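Side-chain contacts in pyridoxamine 5'-phosphate oxidase-related, FMN-binding protein (Paracoccus denitrificans, PDB 6VNA), which probably acts as a noncanonical heme oxygenase that degrades c-type heme, using the split-barrel fold of the FMN-binding pyridoxamine 5'-phosphate oxidase family: residues S137-L140 against Q146-K149; I44-D49 against A74-A79; L32-G37 against A65-V70; Q19-A24 against L93-R98. One frame throughout, in Å; residues are numbered along the deposited sequence.

Contact 1: S137-L140 against Q146-K149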
loop_
_atom_site.group_PDB
_atom_site.type_symbol
_atom_site.label_atom_id
_atom_site.label_comp_id
_atom_site.label_asym_id
_atom_site.label_seq_id
_atom_site.Cartn_x
_atom_site.Cartn_y
_atom_site.Cartn_z
ATOM N N SER A 137 -5.884 0.350 14.030
ATOM C CA SER A 137 -6.356 -1.034 13.758
ATOM C C SER A 137 -5.494 -1.752 12.695
ATOM O O SER A 137 -4.668 -1.106 12.010
ATOM C CB SER A 137 -7.811 -1.018 13.370
ATOM O OG SER A 137 -7.967 -0.680 12.001
ATOM N N GLY A 138 -5.676 -3.065 12.567
ATOM C CA GLY A 138 -4.859 -3.941 11.708
ATOM C C GLY A 138 -5.646 -5.106 11.139
ATOM O O GLY A 138 -6.547 -5.626 11.822
ATOM N N LEU A 139 -5.294 -5.539 9.936
ATOM C CA LEU A 139 -5.809 -6.795 9.331
ATOM C C LEU A 139 -4.619 -7.724 9.034
ATOM O O LEU A 139 -3.718 -7.322 8.271
ATOM C CB LEU A 139 -6.589 -6.411 8.070
ATOM C CG LEU A 139 -7.820 -7.251 7.747
ATOM C CD1 LEU A 139 -8.649 -7.535 8.992
ATOM C CD2 LEU A 139 -8.671 -6.565 6.691
ATOM N N LEU A 140 -4.552 -8.894 9.663
ATOM C CA LEU A 140 -3.462 -9.870 9.389
ATOM C C LEU A 140 -3.989 -10.906 8.412
ATOM O O LEU A 140 -5.003 -11.555 8.723
ATOM C CB LEU A 140 -2.969 -10.582 10.655
ATOM C CG LEU A 140 -1.858 -11.617 10.425
ATOM C CD1 LEU A 140 -0.614 -10.991 9.784
ATOM C CD2 LEU A 140 -1.468 -12.293 11.731
ATOM N N GLN A 146 -8.716 -17.453 6.961
ATOM C CA GLN A 146 -9.367 -16.157 7.273
ATOM C C GLN A 146 -8.353 -15.246 7.965
ATOM O O GLN A 146 -7.458 -15.752 8.655
ATOM C CB GLN A 146 -10.615 -16.380 8.128
ATOM C CG GLN A 146 -11.763 -17.032 7.360
ATOM C CD GLN A 146 -13.077 -16.979 8.109
ATOM O OE1 GLN A 146 -13.308 -17.749 9.042
ATOM N NE2 GLN A 146 -13.956 -16.071 7.699
ATOM N N ALA A 147 -8.521 -13.939 7.784
ATOM C CA ALA A 147 -7.687 -12.877 8.377
ATOM C C ALA A 147 -7.968 -12.758 9.873
ATOM O O ALA A 147 -9.005 -13.254 10.334
ATOM C CB ALA A 147 -7.969 -11.577 7.685
ATOM N N PHE A 148 -7.073 -12.092 10.593
ATOM C CA PHE A 148 -7.252 -11.652 11.997
ATOM C C PHE A 148 -7.399 -10.127 12.031
ATOM O O PHE A 148 -6.580 -9.425 11.370
ATOM C CB PHE A 148 -6.054 -12.092 12.844
ATOM C CG PHE A 148 -5.733 -13.556 12.728
ATOM C CD1 PHE A 148 -4.846 -14.022 11.770
ATOM C CD2 PHE A 148 -6.346 -14.477 13.559
ATOM C CE1 PHE A 148 -4.568 -15.378 11.658
ATOM C CE2 PHE A 148 -6.062 -15.833 13.451
ATOM C CZ PHE A 148 -5.173 -16.283 12.501
ATOM N N LYS A 149 -8.387 -9.635 12.789
ATOM C CA LYS A 149 -8.514 -8.209 13.208
ATOM C C LYS A 149 -7.595 -7.955 14.406
ATOM O O LYS A 149 -7.648 -8.732 15.356
ATOM C CB LYS A 149 -9.958 -7.856 13.572
ATOM C CG LYS A 149 -10.892 -7.764 12.380
ATOM C CD LYS A 149 -12.096 -6.874 12.606
ATOM C CE LYS A 149 -13.006 -6.825 11.394
ATOM N NZ LYS A 149 -14.078 -5.814 11.537
#
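Leu140 and Phe148 sit directly across from each other in an antiparallel beta hairpin, the one formed by strands 137-141 and 148-151 near the C-terminal end of the chain. Their side chains leave the same face of the sheet and run side by side. Leu140 holds CG anti to its backbone nitrogen (chi1 179°), which lays the branch along the phenylalanine: CD2 of Leu140 comes to 3.8 Å from CD1 of Phe148, approaching the ring obliquely. Helix 11-23 packs against this face, with Ala13 touching both residues and Leu16 and Leu20 adding to the cover of Leu140. The other face carries Leu139 and Lys149, again pointing the same way, with CD1 of Leu139 4.1 Å from CG of Lys149. The contact is made by the aliphatic root of the lysine; beyond CG its chain runs on extended. Leu139 also packs on Ala63 of the second subunit. The backbones join at Leu140 and Phe148, a hydrogen-bonded pair. Phe148 N reaches Leu140 O at 2.8 Å, and the return bond from Leu140 N to Phe148 O is 2.7 Å long and nearly straight at 173°.

Contact 2: I44-D49 against A74-A79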
loop_
_atom_site.group_PDB
_atom_site.type_symbol
_atom_site.label_atom_id
_atom_site.label_comp_id
_atom_site.label_asym_id
_atom_site.label_seq_id
_atom_site.Cartn_x
_atom_site.Cartn_y
_atom_site.Cartn_z
ATOM N N ILE A 44 7.171 2.880 -0.190
ATOM C CA ILE A 44 8.029 3.678 0.732
ATOM C C ILE A 44 9.029 2.798 1.492
ATOM O O ILE A 44 8.749 1.619 1.742
ATOM C CB ILE A 44 7.156 4.446 1.739
ATOM C CG1 ILE A 44 6.317 3.501 2.604
ATOM C CG2 ILE A 44 6.301 5.476 1.021
ATOM C CD1 ILE A 44 6.006 4.045 3.978
ATOM N N ALA A 45 10.134 3.399 1.904
ATOM C CA ALA A 45 11.041 2.836 2.927
ATOM C C ALA A 45 10.299 2.932 4.257
ATOM O O ALA A 45 9.732 3.994 4.550
ATOM C CB ALA A 45 12.362 3.563 2.945
ATOM N N LEU A 46 10.186 1.815 4.950
ATOM C CA LEU A 46 9.470 1.727 6.240
ATOM C C LEU A 46 10.166 0.713 7.147
ATOM O O LEU A 46 10.362 -0.435 6.727
ATOM C CB LEU A 46 8.026 1.283 6.024
ATOM C CG LEU A 46 7.246 1.175 7.335
ATOM C CD1 LEU A 46 6.565 2.503 7.660
ATOM C CD2 LEU A 46 6.251 0.043 7.285
ATOM N N GLN A 47 10.479 1.146 8.361
ATOM C CA GLN A 47 10.967 0.312 9.480
ATOM C C GLN A 47 10.083 0.613 10.693
ATOM O O GLN A 47 9.062 1.289 10.511
ATOM C CB GLN A 47 12.438 0.640 9.710
ATOM C CG GLN A 47 13.300 0.418 8.480
ATOM C CD GLN A 47 14.756 0.698 8.764
ATOM O OE1 GLN A 47 15.197 0.694 9.911
ATOM N NE2 GLN A 47 15.505 1.004 7.726
ATOM N N THR A 48 10.441 0.100 11.867
ATOM C CA THR A 48 9.865 0.487 13.180
ATOM C C THR A 48 10.879 1.383 13.889
ATOM O O THR A 48 12.026 1.301 13.503
ATOM C CB THR A 48 9.564 -0.774 13.990
ATOM O OG1 THR A 48 10.816 -1.450 14.124
ATOM C CG2 THR A 48 8.550 -1.670 13.322
ATOM N N ASP A 49 10.505 2.190 14.888
ATOM C CA ASP A 49 11.522 2.710 15.852
ATOM C C ASP A 49 11.412 1.901 17.153
ATOM O O ASP A 49 10.693 0.866 17.147
ATOM C CB ASP A 49 11.555 4.246 15.994
ATOM C CG ASP A 49 10.254 4.974 16.264
ATOM O OD1 ASP A 49 9.236 4.296 16.530
ATOM O OD2 ASP A 49 10.282 6.227 16.209
ATOM N N ALA A 74 -3.532 7.484 7.131
ATOM C CA ALA A 74 -2.491 6.686 6.436
ATOM C C ALA A 74 -2.787 5.202 6.600
ATOM O O ALA A 74 -3.068 4.782 7.736
ATOM C CB ALA A 74 -1.118 7.022 6.973
ATOM N N GLY A 75 -2.761 4.470 5.484
ATOM C CA GLY A 75 -2.733 2.992 5.431
ATOM C C GLY A 75 -1.344 2.451 5.131
ATOM O O GLY A 75 -0.577 3.106 4.378
ATOM N N LEU A 76 -0.993 1.314 5.721
ATOM C CA LEU A 76 0.236 0.549 5.350
ATOM C C LEU A 76 -0.164 -0.894 5.061
ATOM O O LEU A 76 -0.963 -1.452 5.869
ATOM C CB LEU A 76 1.258 0.553 6.488
ATOM C CG LEU A 76 1.854 1.892 6.873
ATOM C CD1 LEU A 76 2.594 1.782 8.201
ATOM C CD2 LEU A 76 2.782 2.397 5.792
ATOM N N LEU A 77 0.349 -1.440 3.950
ATOM C CA LEU A 77 0.500 -2.893 3.695
ATOM C C LEU A 77 1.964 -3.291 3.903
ATOM O O LEU A 77 2.866 -2.704 3.262
ATOM C CB LEU A 77 0.095 -3.232 2.260
ATOM C CG LEU A 77 0.053 -4.731 1.953
ATOM C CD1 LEU A 77 -0.784 -5.474 2.997
ATOM C CD2 LEU A 77 -0.516 -4.975 0.559
ATOM N N ILE A 78 2.190 -4.283 4.745
ATOM C CA ILE A 78 3.548 -4.823 5.043
ATOM C C ILE A 78 3.525 -6.315 4.706
ATOM O O ILE A 78 2.736 -7.057 5.284
ATOM C CB ILE A 78 3.902 -4.497 6.503
ATOM C CG1 ILE A 78 3.878 -2.985 6.715
ATOM C CG2 ILE A 78 5.226 -5.118 6.910
ATOM C CD1 ILE A 78 3.827 -2.576 8.157
ATOM N N ALA A 79 4.293 -6.722 3.716
ATOM C CA ALA A 79 4.400 -8.125 3.276
ATOM C C ALA A 79 5.804 -8.606 3.628
ATOM O O ALA A 79 6.672 -7.770 3.925
ATOM C CB ALA A 79 4.092 -8.244 1.801
#
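Leu46 and Leu76 bury more surface than any other residues here and meet tip to tip, CD1 of Leu46 lying 4.1 Å from CD1 of Leu76. They come from strands 39-48 and 73-79 of the same curled antiparallel sheet, which are not neighbours: strand 26-32 pairs with both. The two short segments run at 79° to each other with axes 10.0 Å apart, and the leucines bridge that distance through the interior of the barrel. CD1 of Leu46 faces Leu76, while CD2 touches Leu76 more distantly and packs chiefly on Ile78, 3.7 Å from its CD1; the isoleucine side chain crosses Leu46 at about a right angle. Leu76 also reaches a second partner, its CD2 packing 4.0 Å from CD1 of Ile44, which crosses it nearly perpendicularly. Leu29 of strand 26-32 touches both Ile44 and Leu76, while Ile95 of strand 92-101 lies against Ile78. Every touching group is a buried hydrocarbon, and the segments exchange no hydrogen bonds; their backbones bond to other strands instead, Ile44 with Ala27 and Ala74 with Gly97, for example. This contact, close to the centre of the chain, therefore probably rests on shape fit and the exclusion of water.

Contact 3: L32-G37 against A65-V70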
loop_
_atom_site.group_PDB
_atom_site.type_symbol
_atom_site.label_atom_id
_atom_site.label_comp_id
_atom_site.label_asym_id
_atom_site.label_seq_id
_atom_site.Cartn_x
_atom_site.Cartn_y
_atom_site.Cartn_z
ATOM N N LEU A 32 -4.619 9.908 1.235
ATOM C CA LEU A 32 -5.808 10.509 0.585
ATOM C C LEU A 32 -5.326 11.585 -0.382
ATOM O O LEU A 32 -4.648 12.511 0.070
ATOM C CB LEU A 32 -6.757 11.037 1.666
ATOM C CG LEU A 32 -7.364 9.959 2.565
ATOM C CD1 LEU A 32 -8.184 10.574 3.663
ATOM C CD2 LEU A 32 -8.212 8.981 1.786
ATOM N N ASP A 33 -5.636 11.431 -1.674
ATOM C CA ASP A 33 -5.400 12.474 -2.707
ATOM C C ASP A 33 -6.195 13.732 -2.335
ATOM O O ASP A 33 -7.425 13.696 -2.274
ATOM C CB ASP A 33 -5.789 11.957 -4.089
ATOM C CG ASP A 33 -5.777 13.054 -5.134
ATOM O OD1 ASP A 33 -4.749 13.733 -5.210
ATOM O OD2 ASP A 33 -6.819 13.233 -5.836
ATOM N N PRO A 34 -5.537 14.864 -2.000
ATOM C CA PRO A 34 -6.255 16.073 -1.560
ATOM C C PRO A 34 -7.402 16.457 -2.509
ATOM O O PRO A 34 -8.549 16.461 -2.090
ATOM C CB PRO A 34 -5.168 17.149 -1.507
ATOM C CG PRO A 34 -3.892 16.362 -1.260
ATOM C CD PRO A 34 -4.078 15.046 -1.994
ATOM N N GLU A 35 -7.083 16.664 -3.780
ATOM C CA GLU A 35 -8.071 17.012 -4.839
ATOM C C GLU A 35 -9.303 16.098 -4.779
ATOM O O GLU A 35 -10.381 16.664 -4.614
ATOM C CB GLU A 35 -7.421 16.987 -6.224
ATOM C CG GLU A 35 -8.217 17.727 -7.279
ATOM C CD GLU A 35 -7.357 18.368 -8.351
ATOM O OE1 GLU A 35 -6.379 17.723 -8.790
ATOM O OE2 GLU A 35 -7.648 19.524 -8.722
ATOM N N THR A 36 -9.170 14.764 -4.889
ATOM C CA THR A 36 -10.298 13.833 -5.220
ATOM C C THR A 36 -10.680 12.884 -4.075
ATOM O O THR A 36 -11.682 12.169 -4.256
ATOM C CB THR A 36 -9.994 12.988 -6.466
ATOM O OG1 THR A 36 -9.010 12.000 -6.151
ATOM C CG2 THR A 36 -9.522 13.835 -7.631
ATOM N N GLY A 37 -9.896 12.827 -2.990
ATOM C CA GLY A 37 -10.125 11.940 -1.834
ATOM C C GLY A 37 -9.980 10.445 -2.138
ATOM O O GLY A 37 -10.329 9.639 -1.237
ATOM N N ALA A 65 3.785 12.687 0.665
ATOM C CA ALA A 65 4.187 13.581 1.778
ATOM C C ALA A 65 3.232 14.788 1.827
ATOM O O ALA A 65 2.779 15.171 2.928
ATOM C CB ALA A 65 5.625 14.001 1.595
ATOM N N ARG A 66 2.894 15.342 0.663
ATOM C CA ARG A 66 1.956 16.488 0.551
ATOM C C ARG A 66 0.579 16.023 0.997
ATOM O O ARG A 66 -0.072 16.772 1.707
ATOM C CB ARG A 66 1.927 17.037 -0.879
ATOM C CG ARG A 66 3.244 17.680 -1.272
ATOM C CD ARG A 66 3.128 18.516 -2.510
ATOM N NE ARG A 66 3.487 17.805 -3.723
ATOM C CZ ARG A 66 2.648 17.163 -4.502
ATOM N NH1 ARG A 66 1.374 17.064 -4.185
ATOM N NH2 ARG A 66 3.099 16.601 -5.594
ATOM N N ALA A 67 0.153 14.825 0.606
ATOM C CA ALA A 67 -1.161 14.292 1.016
ATOM C C ALA A 67 -1.197 14.246 2.545
ATOM O O ALA A 67 -2.218 14.648 3.125
ATOM C CB ALA A 67 -1.419 12.941 0.409
ATOM N N LEU A 68 -0.107 13.789 3.171
ATOM C CA LEU A 68 -0.053 13.598 4.646
ATOM C C LEU A 68 -0.121 14.949 5.336
ATOM O O LEU A 68 -0.892 15.053 6.286
ATOM C CB LEU A 68 1.233 12.877 5.061
ATOM C CG LEU A 68 1.219 11.357 4.918
ATOM C CD1 LEU A 68 2.537 10.818 5.442
ATOM C CD2 LEU A 68 0.038 10.716 5.642
ATOM N N ALA A 69 0.669 15.912 4.857
ATOM C CA ALA A 69 0.716 17.326 5.312
ATOM C C ALA A 69 -0.704 17.903 5.449
ATOM O O ALA A 69 -0.998 18.568 6.460
ATOM C CB ALA A 69 1.562 18.129 4.353
ATOM N N VAL A 70 -1.579 17.589 4.500
ATOM C CA VAL A 70 -2.977 18.103 4.419
ATOM C C VAL A 70 -3.915 17.198 5.229
ATOM O O VAL A 70 -4.832 17.749 5.850
ATOM C CB VAL A 70 -3.390 18.204 2.940
ATOM C CG1 VAL A 70 -4.874 18.481 2.759
ATOM C CG2 VAL A 70 -2.541 19.240 2.215
HETATM O O HOH W 1 -4.368 14.297 1.946
#
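The turn of the hairpin between strands 26-32 and 39-48 rests here on helix 63-70, at the periphery of the split-barrel fold, where Pro34 and the carbonyl of Leu32 meet Ala67. The alanine methyl points at the turn and rests against two neighbouring groups of it: CB of Ala67 is 3.3 Å from Leu32 O and 4.2 Å from CD of Pro34. The proline ring passes alongside the helix backbone, its CG 4.1 Å from CA of Ala67. One helical turn further on, Val70 makes a looser contact through CG1 with CB of the same proline. Pro34 and Val70 are exposed, whereas Ala67 and Leu32 are buried. Thr31 of strand 26-32 touches Ala67 too, so the alanine is packed by both the strand and the turn that follows it.

The turn is shaped internally by Asp33. Its OD2 accepts from the backbone nitrogen of Thr36, an Asx motif in which the N-H comes from above the carboxylate plane, and also takes the hydroxyl of Thr36 on its anti lone pair, a bond modelled rather short. Two donors from one residue thus meet a single oxygen and may restrain the carboxylate's rotation. Gly37, at a positive phi of 66°, completes the reversal. The second subunit lies close by: its Arg73 donates to Thr36 O, and its Leu32 packs on Leu32 of this chain. Turn and helix are also joined through one water, which donates to Leu32 O at 2.6 Å and to Ala67 O at 2.5 Å.

Contact 4: Q19-A24 against L93-R98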
loop_
_atom_site.group_PDB
_atom_site.type_symbol
_atom_site.label_atom_id
_atom_site.label_comp_id
_atom_site.label_asym_id
_atom_site.label_seq_id
_atom_site.Cartn_x
_atom_site.Cartn_y
_atom_site.Cartn_z
ATOM N N GLN A 19 6.354 -9.840 14.039
ATOM C CA GLN A 19 7.547 -10.375 13.326
ATOM C C GLN A 19 7.642 -9.701 11.949
ATOM O O GLN A 19 8.789 -9.347 11.543
ATOM C CB GLN A 19 7.500 -11.908 13.214
ATOM C CG GLN A 19 7.887 -12.638 14.497
ATOM C CD GLN A 19 7.536 -14.114 14.547
ATOM O OE1 GLN A 19 6.549 -14.581 13.993
ATOM N NE2 GLN A 19 8.351 -14.878 15.251
ATOM N N LEU A 20 6.502 -9.544 11.261
ATOM C CA LEU A 20 6.406 -8.811 9.971
ATOM C C LEU A 20 6.915 -7.377 10.151
ATOM O O LEU A 20 7.727 -6.908 9.297
ATOM C CB LEU A 20 4.962 -8.821 9.453
ATOM C CG LEU A 20 4.505 -10.159 8.875
ATOM C CD1 LEU A 20 3.073 -10.106 8.381
ATOM C CD2 LEU A 20 5.429 -10.591 7.744
ATOM N N LEU A 21 6.484 -6.688 11.206
ATOM C CA LEU A 21 6.913 -5.281 11.416
ATOM C C LEU A 21 8.424 -5.225 11.704
ATOM O O LEU A 21 9.086 -4.329 11.140
ATOM C CB LEU A 21 6.071 -4.642 12.525
ATOM C CG LEU A 21 4.668 -4.214 12.084
ATOM C CD1 LEU A 21 3.708 -4.144 13.264
ATOM C CD2 LEU A 21 4.725 -2.882 11.375
ATOM N N GLU A 22 8.965 -6.158 12.498
ATOM C CA GLU A 22 10.425 -6.216 12.824
ATOM C C GLU A 22 11.244 -6.450 11.551
ATOM O O GLU A 22 12.330 -5.855 11.433
ATOM C CB GLU A 22 10.695 -7.293 13.875
ATOM C CG GLU A 22 12.177 -7.561 14.126
ATOM C CD GLU A 22 12.986 -6.375 14.630
ATOM O OE1 GLU A 22 12.428 -5.573 15.413
ATOM O OE2 GLU A 22 14.176 -6.256 14.232
ATOM N N ALA A 23 10.727 -7.236 10.599
ATOM C CA ALA A 23 11.442 -7.605 9.350
ATOM C C ALA A 23 11.270 -6.544 8.249
ATOM O O ALA A 23 12.066 -6.562 7.308
ATOM C CB ALA A 23 10.963 -8.959 8.888
ATOM N N ALA A 24 10.284 -5.646 8.369
ATOM C CA ALA A 24 9.872 -4.660 7.335
ATOM C C ALA A 24 11.001 -3.676 7.004
ATOM O O ALA A 24 11.519 -3.037 7.911
ATOM C CB ALA A 24 8.641 -3.922 7.807
ATOM N N LEU A 93 0.294 -7.755 6.444
ATOM C CA LEU A 93 -0.389 -7.004 7.520
ATOM C C LEU A 93 -0.846 -5.664 6.937
ATOM O O LEU A 93 0.021 -4.974 6.316
ATOM C CB LEU A 93 0.621 -6.820 8.658
ATOM C CG LEU A 93 0.107 -5.944 9.790
ATOM C CD1 LEU A 93 -1.092 -6.610 10.452
ATOM C CD2 LEU A 93 1.226 -5.648 10.787
ATOM N N SER A 94 -2.142 -5.357 7.059
ATOM C CA SER A 94 -2.761 -4.048 6.710
ATOM C C SER A 94 -2.902 -3.251 7.995
ATOM O O SER A 94 -3.586 -3.741 8.903
ATOM C CB SER A 94 -4.123 -4.173 6.092
ATOM O OG SER A 94 -4.054 -4.760 4.811
ATOM N N ILE A 95 -2.325 -2.061 8.050
ATOM C CA ILE A 95 -2.520 -1.152 9.210
ATOM C C ILE A 95 -3.293 0.085 8.756
ATOM O O ILE A 95 -3.006 0.574 7.672
ATOM C CB ILE A 95 -1.160 -0.808 9.820
ATOM C CG1 ILE A 95 -0.529 -2.074 10.389
ATOM C CG2 ILE A 95 -1.289 0.298 10.854
ATOM C CD1 ILE A 95 0.849 -1.855 10.930
ATOM N N LEU A 96 -4.263 0.503 9.569
ATOM C CA LEU A 96 -4.929 1.829 9.529
ATOM C C LEU A 96 -4.289 2.670 10.637
ATOM O O LEU A 96 -4.253 2.196 11.768
ATOM C CB LEU A 96 -6.436 1.678 9.759
ATOM C CG LEU A 96 -7.241 0.856 8.746
ATOM C CD1 LEU A 96 -8.719 0.854 9.107
ATOM C CD2 LEU A 96 -7.073 1.357 7.324
ATOM N N GLY A 97 -3.770 3.853 10.304
ATOM C CA GLY A 97 -3.004 4.673 11.253
ATOM C C GLY A 97 -3.184 6.151 10.984
ATOM O O GLY A 97 -3.925 6.491 10.020
ATOM N N ARG A 98 -2.525 6.979 11.804
ATOM C CA ARG A 98 -2.394 8.441 11.600
ATOM C C ARG A 98 -0.902 8.798 11.593
ATOM O O ARG A 98 -0.185 8.391 12.501
ATOM C CB ARG A 98 -3.234 9.211 12.630
ATOM C CG ARG A 98 -2.956 8.899 14.098
ATOM C CD ARG A 98 -3.871 7.839 14.709
ATOM N NE ARG A 98 -4.469 8.196 16.001
ATOM C CZ ARG A 98 -3.850 8.181 17.186
ATOM N NH1 ARG A 98 -2.573 7.848 17.287
ATOM N NH2 ARG A 98 -4.518 8.517 18.275
#
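Leu21 keeps CG anti to its own carbonyl carbon (chi1 -78°), whereas Leu93 holds CG anti to its backbone nitrogen (chi1 174°). These settings bring the two branches together at about a right angle. CD2 of Leu93 ends 3.8 Å from CD1 of Leu21 and 3.9 Å from its CG, so the methyl lies against the CG-CD1 arm of Leu21. The remaining methyl of Leu21, CD2, extends toward Ile95 and meets its CD1 tip to tip at 4.0 Å. Leu20, one residue earlier in the helix, reaches the start of the strand: its CD1 lies obliquely over Leu93, 4.1 Å from CB. Leu93 is therefore touched by two successive residues of the helix, and Leu21 by two residues of the strand that stand on the same face.

All four side chains are buried and wholly apolar, and they fill the space between helix and strand; the short segments 19-23 and 93-98 run at 86° to each other, their axes 10.5 Å apart. The contact lies near the C-terminal end of helix 11-23, just before Ala24 leaves the helical conformation. Around this layer, Ile78 of strand 73-79 touches Leu21 and Ile95, Leu140 of strand 137-141 touches Leu20, and Met155 of helix 152-156 packs on both Leu21 and Ile95. On the strand's other face, Ser94 OG makes a hydrogen bond to Val41 O of the second subunit.

From the N terminus, helix 11-23 opens contact 4, which closes only at strand 92-101 and so encloses contacts 2 and 3. Contact 3 opens next, at the turn after strand 26-32, and contact 2 at strand 39-48. Contact 3 closes on helix 63-70 before contact 2 closes on strand 73-79, so these two cross; Leu68 touches Ala74 where they meet. Contact 1 follows in series as a local hairpin. Contacts 2 and 4 use adjacent strands, 73-79 and 92-101, with Ile78 CD1 packed on Leu21 CD2, and Leu139 N probably hydrogen-bonds to Ser94 O to join contact 1 to contact 4. Contact 3 lies at the periphery, its centre about 18 Å from that of contact 2.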